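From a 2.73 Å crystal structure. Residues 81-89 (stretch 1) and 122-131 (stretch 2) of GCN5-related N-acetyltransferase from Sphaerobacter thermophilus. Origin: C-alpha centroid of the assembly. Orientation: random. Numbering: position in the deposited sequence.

Stretch 1 81-89: RYVQLSVYG
Stretch 2 122-131: EAQVTVQHYI

Two neighbouring strands of one chain, one beginning at Gln-84 and the other including Val-125 to Ile-131, both continuing beyond the stretches, lie side by side in a parallel sheet. Their axes approach to 4.6 Å and their N-to-C directions differ by 21°. The register pairs Gln-84 with Thr-126, Leu-85 with Val-127 and Ser-86 with Gln-128, at CA-CA distances of 4.8, 4.5 and 4.8 Å. Before the first strand, Arg-81 and Tyr-82 take positive phi (55/20 and 57/17), and Val-83 (-103/-17) leads into extended geometry, with phi from -142° to -96° and psi from 105° to 164° through Gly-89. Val-125 to Ile-131 are likewise extended, with phi between about -140° and -100° and psi between about 110° and 155°.

In a parallel pair alternate residues of each strand bond across with NH and CO, each to a different residue of the partner strand, and here a ladder of four bonds results. Thr-126 N donates to Val-83 O (2.8 Å, 170°), and Thr-126 O receives Leu-85 N (2.8 Å). Leu-85 O then accepts from Gln-128 N (2.7 Å), and Gln-128 O from Val-87 N (2.9 Å). Thr-126, Leu-85 and Gln-128 thus have both backbone polar groups satisfied across this seam. The carbonyls also draw CA-H contacts: Val-127 CA lies 3.2 Å from Leu-85 O, and Ser-86 CA 3.3 Å from Gln-128 O. Beyond Val-87 the ladder loosens, Val-87 O standing 4.5 Å from Tyr-130 N.

One face carries Gln-84, Ser-86, Thr-126 and Gln-128, where two side-chain hydrogen bonds link buried polar groups. Gln-84 (chi1 t, chi2 t, chi3 104°) reaches across so that NE2 gives a weak hydrogen bond to Thr-126 OG1 (3.3 Å; Thr-126 chi1 p). Gln-128 (p, t, chi3 25°) sends NE2 to Ser-86 OG (3.1 Å; Ser-86 chi1 m), while its OE1 is satisfied elsewhere in the structure. A short serine leaves its hydroxyl close to the backbone, and the long glutamine spans the gap. Gln-128 NE2 also lies 3.1 Å from Tyr-130 OH.

The other face, with Leu-85, Val-87, Val-127 and His-129, is largely apolar. Valines with chi1 t, branched at CB, suit extended backbone: Val-87 CG2 meets Val-127 CG1 at 3.8 Å. Leu-85 (t, p) places CB 4.3 Å from Val-127 CG2. The His-129 ring (chi1 m, chi2 -104°) receives Val-87 over one face, CB 3.9 Å from the ring centroid in a CH-pi contact, so a polar ring still offers a surface for an aliphatic group. At the start of the contact, Val-83 (m) packs CG1 against Ala-123 CB at 3.7 Å, two apolar groups at van der Waals distance.

Tyr-88 (chi1 m, chi2 -91°) and Tyr-130 (chi1 m, chi2 -100°) bring their rings together with planes at 4° and centroids 5.7 Å apart. The rings are slid apart and barely overlap, with Tyr-88 CE1 3.6 Å from Tyr-130 CD2. Ser-86 OG sits at the edge of the Tyr-130 ring, 3.8 Å from Tyr-130 CE2.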

# COMPACT_ATOMS: atom_id res chain seq x y z
N ARG A 81 -6.68 10.80 9.49
CA ARG A 81 -7.26 12.06 10.01
C ARG A 81 -8.75 11.94 10.30
O ARG A 81 -9.45 12.94 10.37
CB ARG A 81 -7.08 13.22 9.01
CG ARG A 81 -5.67 13.77 8.84
CD ARG A 81 -5.30 13.74 7.37
NE ARG A 81 -4.60 14.94 6.92
CZ ARG A 81 -4.52 15.32 5.65
NH1 ARG A 81 -5.11 14.60 4.70
NH2 ARG A 81 -3.86 16.43 5.32
N TYR A 82 -9.22 10.71 10.44
CA TYR A 82 -10.63 10.36 10.60
C TYR A 82 -11.51 10.87 9.46
O TYR A 82 -12.73 10.97 9.62
CB TYR A 82 -11.17 10.95 11.92
CG TYR A 82 -10.39 10.50 13.14
CD1 TYR A 82 -10.59 9.25 13.68
CD2 TYR A 82 -9.46 11.33 13.74
CE1 TYR A 82 -9.90 8.83 14.79
CE2 TYR A 82 -8.75 10.91 14.86
CZ TYR A 82 -8.98 9.66 15.38
OH TYR A 82 -8.28 9.23 16.50
N VAL A 83 -10.93 11.22 8.31
CA VAL A 83 -11.76 11.48 7.14
C VAL A 83 -11.82 10.38 6.08
O VAL A 83 -12.67 10.39 5.19
CB VAL A 83 -11.34 12.80 6.45
CG1 VAL A 83 -11.57 13.97 7.37
CG2 VAL A 83 -9.88 12.71 5.97
N GLN A 84 -10.86 9.47 6.15
CA GLN A 84 -10.82 8.36 5.23
C GLN A 84 -10.38 7.10 5.91
O GLN A 84 -9.23 7.00 6.35
CB GLN A 84 -9.87 8.67 4.10
CG GLN A 84 -9.75 7.58 3.07
CD GLN A 84 -9.20 8.11 1.77
OE1 GLN A 84 -8.03 7.91 1.45
NE2 GLN A 84 -10.04 8.84 1.03
N LEU A 85 -11.25 6.11 5.92
CA LEU A 85 -10.92 4.88 6.59
C LEU A 85 -10.70 3.80 5.56
O LEU A 85 -11.57 3.53 4.74
CB LEU A 85 -12.05 4.48 7.52
CG LEU A 85 -11.60 3.33 8.41
CD1 LEU A 85 -10.58 3.83 9.44
CD2 LEU A 85 -12.79 2.61 9.04
N SER A 86 -9.53 3.19 5.59
CA SER A 86 -9.25 2.03 4.77
C SER A 86 -9.50 0.78 5.60
O SER A 86 -9.13 0.71 6.77
CB SER A 86 -7.81 2.06 4.29
OG SER A 86 -7.62 3.05 3.30
N VAL A 87 -10.12 -0.22 4.98
CA VAL A 87 -10.53 -1.42 5.70
C VAL A 87 -9.98 -2.64 4.98
O VAL A 87 -10.13 -2.75 3.76
CB VAL A 87 -12.07 -1.51 5.80
CG1 VAL A 87 -12.49 -2.82 6.44
CG2 VAL A 87 -12.61 -0.36 6.57
N TYR A 88 -9.28 -3.53 5.69
CA TYR A 88 -8.81 -4.76 5.04
C TYR A 88 -9.47 -5.97 5.64
O TYR A 88 -9.13 -6.38 6.75
CB TYR A 88 -7.28 -4.84 5.17
CG TYR A 88 -6.61 -3.58 4.64
CD1 TYR A 88 -6.21 -3.50 3.31
CD2 TYR A 88 -6.42 -2.47 5.45
CE1 TYR A 88 -5.62 -2.35 2.82
CE2 TYR A 88 -5.83 -1.31 4.97
CZ TYR A 88 -5.44 -1.26 3.65
OH TYR A 88 -4.85 -0.13 3.15
N GLY A 89 -10.43 -6.55 4.91
CA GLY A 89 -11.17 -7.69 5.42
C GLY A 89 -10.79 -9.00 4.76
O GLY A 89 -10.17 -9.00 3.69
N GLU A 122 -16.98 20.00 8.71
CA GLU A 122 -17.32 20.23 7.30
C GLU A 122 -16.76 19.14 6.37
O GLU A 122 -17.23 18.95 5.26
CB GLU A 122 -16.87 21.62 6.85
CG GLU A 122 -15.35 21.76 6.67
CD GLU A 122 -14.61 21.87 7.99
OE1 GLU A 122 -15.27 21.91 9.06
OE2 GLU A 122 -13.35 21.93 7.96
N ALA A 123 -15.73 18.43 6.85
CA ALA A 123 -15.06 17.37 6.10
C ALA A 123 -15.97 16.20 5.74
O ALA A 123 -16.69 15.68 6.59
CB ALA A 123 -13.87 16.84 6.89
N GLN A 124 -15.92 15.79 4.47
CA GLN A 124 -16.58 14.57 4.06
C GLN A 124 -15.82 13.38 4.61
O GLN A 124 -14.61 13.44 4.78
CB GLN A 124 -16.67 14.46 2.54
CG GLN A 124 -15.44 13.89 1.88
CD GLN A 124 -15.75 13.26 0.53
OE1 GLN A 124 -16.91 13.02 0.18
NE2 GLN A 124 -14.69 12.97 -0.24
N VAL A 125 -16.55 12.31 4.89
CA VAL A 125 -15.96 11.15 5.53
C VAL A 125 -16.18 9.94 4.65
O VAL A 125 -17.32 9.64 4.30
CB VAL A 125 -16.61 10.91 6.90
CG1 VAL A 125 -16.12 9.61 7.50
CG2 VAL A 125 -16.35 12.11 7.83
N THR A 126 -15.10 9.26 4.27
CA THR A 126 -15.21 8.07 3.41
C THR A 126 -14.64 6.82 4.06
O THR A 126 -13.75 6.90 4.90
CB THR A 126 -14.55 8.27 2.01
OG1 THR A 126 -13.13 8.44 2.13
CG2 THR A 126 -15.16 9.47 1.28
N VAL A 127 -15.17 5.67 3.65
CA VAL A 127 -14.58 4.36 3.95
C VAL A 127 -14.22 3.71 2.63
O VAL A 127 -14.97 3.84 1.65
CB VAL A 127 -15.56 3.42 4.66
CG1 VAL A 127 -14.92 2.07 4.87
CG2 VAL A 127 -16.01 4.01 5.97
N GLN A 128 -13.09 3.01 2.59
CA GLN A 128 -12.67 2.39 1.36
C GLN A 128 -12.03 1.02 1.54
O GLN A 128 -11.39 0.73 2.56
CB GLN A 128 -11.73 3.32 0.61
CG GLN A 128 -10.38 3.51 1.25
CD GLN A 128 -9.57 4.56 0.54
OE1 GLN A 128 -10.13 5.45 -0.11
NE2 GLN A 128 -8.25 4.47 0.65
N HIS A 129 -12.22 0.18 0.52
CA HIS A 129 -11.71 -1.18 0.48
C HIS A 129 -10.87 -1.37 -0.77
O HIS A 129 -11.19 -0.82 -1.82
CB HIS A 129 -12.87 -2.17 0.40
CG HIS A 129 -13.61 -2.35 1.69
ND1 HIS A 129 -13.47 -3.47 2.48
CD2 HIS A 129 -14.53 -1.57 2.31
CE1 HIS A 129 -14.25 -3.37 3.53
NE2 HIS A 129 -14.91 -2.22 3.45
N TYR A 130 -9.81 -2.16 -0.66
CA TYR A 130 -9.08 -2.53 -1.86
C TYR A 130 -9.41 -3.97 -2.20
O TYR A 130 -9.03 -4.89 -1.48
CB TYR A 130 -7.59 -2.39 -1.64
CG TYR A 130 -7.13 -1.02 -1.24
CD1 TYR A 130 -6.58 -0.16 -2.17
CD2 TYR A 130 -7.22 -0.60 0.08
CE1 TYR A 130 -6.14 1.11 -1.81
CE2 TYR A 130 -6.78 0.67 0.45
CZ TYR A 130 -6.24 1.52 -0.51
OH TYR A 130 -5.80 2.78 -0.16
N ILE A 131 -10.11 -4.15 -3.31
CA ILE A 131 -10.58 -5.46 -3.70
C ILE A 131 -9.72 -6.05 -4.82
O ILE A 131 -9.42 -5.36 -5.78
CB ILE A 131 -12.05 -5.40 -4.14
CG1 ILE A 131 -12.89 -4.70 -3.08
CG2 ILE A 131 -12.61 -6.79 -4.38
CD1 ILE A 131 -12.69 -5.27 -1.70